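Local coordinates for protein DNA replication factor Cdt1 (Mus musculus, PDB 3A4C) that licenses replication origins by cooperating with CDC6 and the origin recognition complex to load the MCM helicase onto DNA, and stabilises kinetochore-microtubule attachments in mitosis, at residues M36-V44 with P53-V61. Numbering follows the deposited sequence.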
ATOM      1  N   MET A  36       4.886   3.013  -9.867  1.00 11.69           N
ATOM      2  CA  MET A  36       3.706   2.256  -9.447  1.00 12.37           C
ATOM      3  C   MET A  36       3.561   0.956 -10.210  1.00 14.04           C
ATOM      4  O   MET A  36       3.241  -0.075  -9.632  1.00 12.92           O
ATOM      5  CB  MET A  36       2.443   3.077  -9.667  1.00 16.29           C
ATOM      6  CG  MET A  36       1.792   3.548  -8.410  1.00 33.52           C
ATOM      7  SD  MET A  36       1.115   2.136  -7.522  1.00 26.72           S
ATOM      8  CE  MET A  36       0.112   3.035  -6.344  1.00 29.20           C
ATOM      9  N   GLU A  37       3.767   1.011 -11.519  1.00 14.42           N
ATOM     10  CA  GLU A  37       3.713  -0.196 -12.330  1.00 15.68           C
ATOM     11  C   GLU A  37       4.671  -1.266 -11.807  1.00 14.25           C
ATOM     12  O   GLU A  37       4.284  -2.423 -11.632  1.00 15.11           O
ATOM     13  CB  GLU A  37       4.049   0.134 -13.784  1.00 16.86           C
ATOM     14  CG  GLU A  37       3.889  -1.040 -14.719  1.00 24.30           C
ATOM     15  CD  GLU A  37       3.766  -0.611 -16.165  1.00 30.23           C
ATOM     16  OE1 GLU A  37       3.573  -1.489 -17.030  1.00 37.71           O
ATOM     17  OE2 GLU A  37       3.859   0.607 -16.433  1.00 28.79           O
ATOM     18  N   VAL A  38       5.921  -0.883 -11.571  1.00 12.60           N
ATOM     19  CA  VAL A  38       6.923  -1.828 -11.093  1.00 12.23           C
ATOM     20  C   VAL A  38       6.565  -2.354  -9.712  1.00 13.71           C
ATOM     21  O   VAL A  38       6.650  -3.565  -9.452  1.00 12.33           O
ATOM     22  CB  VAL A  38       8.331  -1.206 -11.074  1.00 14.57           C
ATOM     23  CG1 VAL A  38       9.289  -2.064 -10.248  1.00 14.02           C
ATOM     24  CG2 VAL A  38       8.849  -1.052 -12.497  1.00 14.24           C
ATOM     25  N   VAL A  39       6.155  -1.448  -8.831  1.00 12.18           N
ATOM     26  CA  VAL A  39       5.841  -1.832  -7.458  1.00 13.14           C
ATOM     27  C   VAL A  39       4.711  -2.848  -7.461  1.00 12.75           C
ATOM     28  O   VAL A  39       4.766  -3.857  -6.756  1.00 12.10           O
ATOM     29  CB  VAL A  39       5.418  -0.618  -6.606  1.00 12.38           C
ATOM     30  CG1 VAL A  39       4.886  -1.082  -5.258  1.00 12.47           C
ATOM     31  CG2 VAL A  39       6.585   0.348  -6.429  1.00 13.09           C
ATOM     32  N   CYS A  40       3.684  -2.586  -8.261  1.00 10.29           N
ATOM     33  CA  CYS A  40       2.524  -3.478  -8.287  1.00 14.27           C
ATOM     34  C   CYS A  40       2.909  -4.849  -8.818  1.00 12.27           C
ATOM     35  O   CYS A  40       2.437  -5.867  -8.316  1.00 12.05           O
ATOM     36  CB  CYS A  40       1.389  -2.892  -9.125  1.00 14.24           C
ATOM     37  SG  CYS A  40       0.554  -1.519  -8.307  1.00 17.22           S
ATOM     38  N   ALA A  41       3.752  -4.869  -9.845  1.00 11.34           N
ATOM     39  CA  ALA A  41       4.228  -6.132 -10.410  1.00 11.21           C
ATOM     40  C   ALA A  41       5.031  -6.911  -9.375  1.00 13.56           C
ATOM     41  O   ALA A  41       4.878  -8.125  -9.233  1.00 14.77           O
ATOM     42  CB  ALA A  41       5.062  -5.876 -11.657  1.00 13.38           C
ATOM     43  N   ARG A  42       5.878  -6.216  -8.633  1.00 11.38           N
ATOM     44  CA  ARG A  42       6.677  -6.881  -7.614  1.00 12.52           C
ATOM     45  C   ARG A  42       5.823  -7.358  -6.438  1.00 14.38           C
ATOM     46  O   ARG A  42       6.067  -8.422  -5.871  1.00 13.51           O
ATOM     47  CB  ARG A  42       7.793  -5.957  -7.133  1.00 12.52           C
ATOM     48  CG  ARG A  42       8.841  -5.740  -8.192  1.00 13.36           C
ATOM     49  CD  ARG A  42      10.024  -4.956  -7.681  1.00 13.59           C
ATOM     50  NE  ARG A  42      10.856  -4.529  -8.804  1.00 14.00           N
ATOM     51  CZ  ARG A  42      11.984  -3.841  -8.684  1.00 15.54           C
ATOM     52  NH1 ARG A  42      12.443  -3.518  -7.487  1.00 13.42           N
ATOM     53  NH2 ARG A  42      12.653  -3.482  -9.766  1.00 12.96           N
ATOM     54  N   MET A  43       4.817  -6.571  -6.074  1.00 10.18           N
ATOM     55  CA  MET A  43       3.966  -6.940  -4.954  1.00 11.81           C
ATOM     56  C   MET A  43       3.111  -8.157  -5.282  1.00 11.17           C
ATOM     57  O   MET A  43       3.022  -9.083  -4.492  1.00  9.55           O
ATOM     58  CB  MET A  43       3.083  -5.767  -4.539  1.00 10.12           C
ATOM     59  CG  MET A  43       3.863  -4.694  -3.778  1.00 13.44           C
ATOM     60  SD  MET A  43       2.796  -3.384  -3.205  1.00 18.31           S
ATOM     61  CE  MET A  43       1.981  -4.197  -1.817  1.00 15.92           C
ATOM     62  N   VAL A  44       2.476  -8.165  -6.446  1.00 10.48           N
ATOM     63  CA  VAL A  44       1.668  -9.326  -6.793  1.00  9.27           C
ATOM     64  C   VAL A  44       2.544 -10.577  -6.889  1.00 11.69           C
ATOM     65  O   VAL A  44       2.117 -11.667  -6.525  1.00 14.49           O
ATOM     66  CB  VAL A  44       0.858  -9.113  -8.080  1.00 13.64           C
ATOM     67  CG1 VAL A  44      -0.149  -7.977  -7.887  1.00 12.28           C
ATOM     68  CG2 VAL A  44       1.777  -8.838  -9.259  1.00 21.43           C
ATOM     69  N   PRO A  53      -2.516  -6.759 -10.912  1.00 14.99           N
ATOM     70  CA  PRO A  53      -1.711  -5.554 -10.691  1.00 16.23           C
ATOM     71  C   PRO A  53      -2.584  -4.299 -10.586  1.00 15.94           C
ATOM     72  O   PRO A  53      -2.264  -3.404  -9.801  1.00 14.00           O
ATOM     73  CB  PRO A  53      -0.838  -5.484 -11.942  1.00 19.81           C
ATOM     74  CG  PRO A  53      -0.746  -6.900 -12.414  1.00 21.69           C
ATOM     75  CD  PRO A  53      -2.063  -7.532 -12.082  1.00 22.69           C
ATOM     76  N   GLY A  54      -3.653  -4.231 -11.382  1.00 20.10           N
ATOM     77  CA  GLY A  54      -4.583  -3.109 -11.327  1.00 16.58           C
ATOM     78  C   GLY A  54      -5.279  -3.005  -9.981  1.00 15.77           C
ATOM     79  O   GLY A  54      -5.431  -1.914  -9.426  1.00 16.57           O
ATOM     80  N   GLU A  55      -5.696  -4.146  -9.447  1.00 13.32           N
ATOM     81  CA  GLU A  55      -6.322  -4.185  -8.132  1.00 14.62           C
ATOM     82  C   GLU A  55      -5.308  -3.880  -7.042  1.00 14.07           C
ATOM     83  O   GLU A  55      -5.640  -3.256  -6.048  1.00 14.16           O
ATOM     84  CB  GLU A  55      -6.984  -5.541  -7.884  1.00 17.46           C
ATOM     85  CG  GLU A  55      -8.204  -5.788  -8.755  1.00 20.18           C
ATOM     86  CD  GLU A  55      -8.613  -7.250  -8.808  1.00 24.77           C
ATOM     87  OE1 GLU A  55      -9.758  -7.534  -9.218  1.00 29.91           O
ATOM     88  OE2 GLU A  55      -7.792  -8.117  -8.451  1.00 23.40           O
ATOM     89  N   MET A  56      -4.073  -4.331  -7.230  1.00 13.35           N
ATOM     90  CA  MET A  56      -2.990  -3.997  -6.309  1.00 14.15           C
ATOM     91  C   MET A  56      -2.768  -2.480  -6.277  1.00 13.34           C
ATOM     92  O   MET A  56      -2.597  -1.890  -5.208  1.00 12.35           O
ATOM     93  CB  MET A  56      -1.706  -4.734  -6.710  1.00 13.59           C
ATOM     94  CG  MET A  56      -0.553  -4.589  -5.726  1.00 10.33           C
ATOM     95  SD  MET A  56      -0.936  -5.234  -4.081  1.00 12.29           S
ATOM     96  CE  MET A  56      -0.876  -7.006  -4.374  1.00 13.14           C
ATOM     97  N   GLU A  57      -2.783  -1.843  -7.442  1.00 11.95           N
ATOM     98  CA  GLU A  57      -2.613  -0.393  -7.481  1.00 12.67           C
ATOM     99  C   GLU A  57      -3.659   0.278  -6.613  1.00 10.75           C
ATOM    100  O   GLU A  57      -3.361   1.209  -5.875  1.00 12.45           O
ATOM    101  CB  GLU A  57      -2.713   0.161  -8.905  1.00 14.01           C
ATOM    102  CG  GLU A  57      -2.586   1.680  -8.939  1.00 14.83           C
ATOM    103  CD  GLU A  57      -2.513   2.240 -10.343  1.00 27.12           C
ATOM    104  OE1 GLU A  57      -1.596   3.040 -10.618  1.00 34.69           O
ATOM    105  OE2 GLU A  57      -3.372   1.882 -11.167  1.00 28.68           O
ATOM    106  N   LYS A  58      -4.892  -0.198  -6.710  1.00 11.35           N
ATOM    107  CA  LYS A  58      -5.973   0.359  -5.909  1.00 12.68           C
ATOM    108  C   LYS A  58      -5.665   0.266  -4.410  1.00 14.22           C
ATOM    109  O   LYS A  58      -5.909   1.210  -3.664  1.00 12.70           O
ATOM    110  CB  LYS A  58      -7.288  -0.344  -6.234  1.00 15.46           C
ATOM    111  CG  LYS A  58      -7.880   0.033  -7.594  1.00 17.44           C
ATOM    112  CD  LYS A  58      -9.147  -0.778  -7.859  1.00 21.89           C
ATOM    113  CE  LYS A  58      -9.627  -0.620  -9.293  1.00 29.96           C
ATOM    114  NZ  LYS A  58      -9.969   0.796  -9.592  1.00 32.56           N
ATOM    115  N   HIS A  59      -5.118  -0.865  -3.975  1.00  9.87           N
ATOM    116  CA  HIS A  59      -4.771  -1.041  -2.559  1.00  8.54           C
ATOM    117  C   HIS A  59      -3.616  -0.156  -2.127  1.00 10.18           C
ATOM    118  O   HIS A  59      -3.583   0.318  -0.992  1.00 11.27           O
ATOM    119  CB  HIS A  59      -4.437  -2.500  -2.255  1.00 10.51           C
ATOM    120  CG  HIS A  59      -5.626  -3.399  -2.282  1.00 11.79           C
ATOM    121  ND1 HIS A  59      -6.282  -3.725  -3.450  1.00 14.92           N
ATOM    122  CD2 HIS A  59      -6.294  -4.025  -1.284  1.00 13.83           C
ATOM    123  CE1 HIS A  59      -7.299  -4.521  -3.170  1.00 15.44           C
ATOM    124  NE2 HIS A  59      -7.329  -4.716  -1.864  1.00 13.10           N
ATOM    125  N   LEU A  60      -2.645   0.017  -3.012  1.00 10.08           N
ATOM    126  CA  LEU A  60      -1.502   0.875  -2.719  1.00 11.62           C
ATOM    127  C   LEU A  60      -1.952   2.311  -2.560  1.00 10.97           C
ATOM    128  O   LEU A  60      -1.428   3.037  -1.728  1.00 10.08           O
ATOM    129  CB  LEU A  60      -0.467   0.810  -3.842  1.00 13.92           C
ATOM    130  CG  LEU A  60       0.652  -0.218  -3.701  1.00 23.96           C
ATOM    131  CD1 LEU A  60       0.057  -1.575  -3.454  1.00 26.98           C
ATOM    132  CD2 LEU A  60       1.513  -0.226  -4.948  1.00 22.79           C
ATOM    133  N   VAL A  61      -2.902   2.726  -3.394  1.00 10.25           N
ATOM    134  CA  VAL A  61      -3.447   4.072  -3.292  1.00  8.35           C
ATOM    135  C   VAL A  61      -4.188   4.249  -1.971  1.00 10.54           C
ATOM    136  O   VAL A  61      -4.070   5.287  -1.322  1.00 10.79           O
ATOM    137  CB  VAL A  61      -4.377   4.395  -4.468  1.00 12.12           C
ATOM    138  CG1 VAL A  61      -5.207   5.633  -4.158  1.00 13.77           C
ATOM    139  CG2 VAL A  61      -3.557   4.609  -5.746  1.00 13.88           C
TER
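Leu60 and Cys40 lock helices 36-44 and 53-61 together, each side chain a knob in a hole of the other helix. Leu60 enters among Met36, Val39, Cys40 and Met43, and its two methyls part ways: CD1 lies 3.3 Å from Met43 SD, whereas CD2 presses on Val39 CG1 at 3.5 Å, a tight carbon contact. In return, Cys40 sits as a knob among Pro53, Met56, Glu57 and Leu60. With SG anti to its carbonyl carbon (chi1 -73°), the sulfur reaches the backbone of the facing helix, 3.5 Å from Glu57 CA.

Methionines flank the two knobs. The chain of Met36, bent at chi2 (-68°), runs past Leu60 in the opposite direction and brings CE to 3.4 Å from Leu60 CB; its SD also meets Glu57 CG, the side chains of Met36 and Glu57 crossing at about a right angle. Met43 and Met56 likewise cross nearly at right angles, Met43 CE lying 3.8 Å from Met56 SD. At the Pro53 end, Val44 CG1 touches Met56 CE at 3.7 Å. No hydrogen bond joins the helices, so side-chain interlocking carries the contact.

Farther out, Val39 also packs on Leu22 of helix 3-27 and, with Met36, on Val82 of strand 79-84. Within 53-61, His59 ND1 donates to Glu55 O while NE2 is hydrogen-bonded to Arg14 NH2, tying 53-61 to helix 3-27. The axes of the two segments approach to 8.8 Å at 107°, the steep crossing of a helix-turn-helix pair within the winged-helix fold of the Cdt1 C-terminal domain.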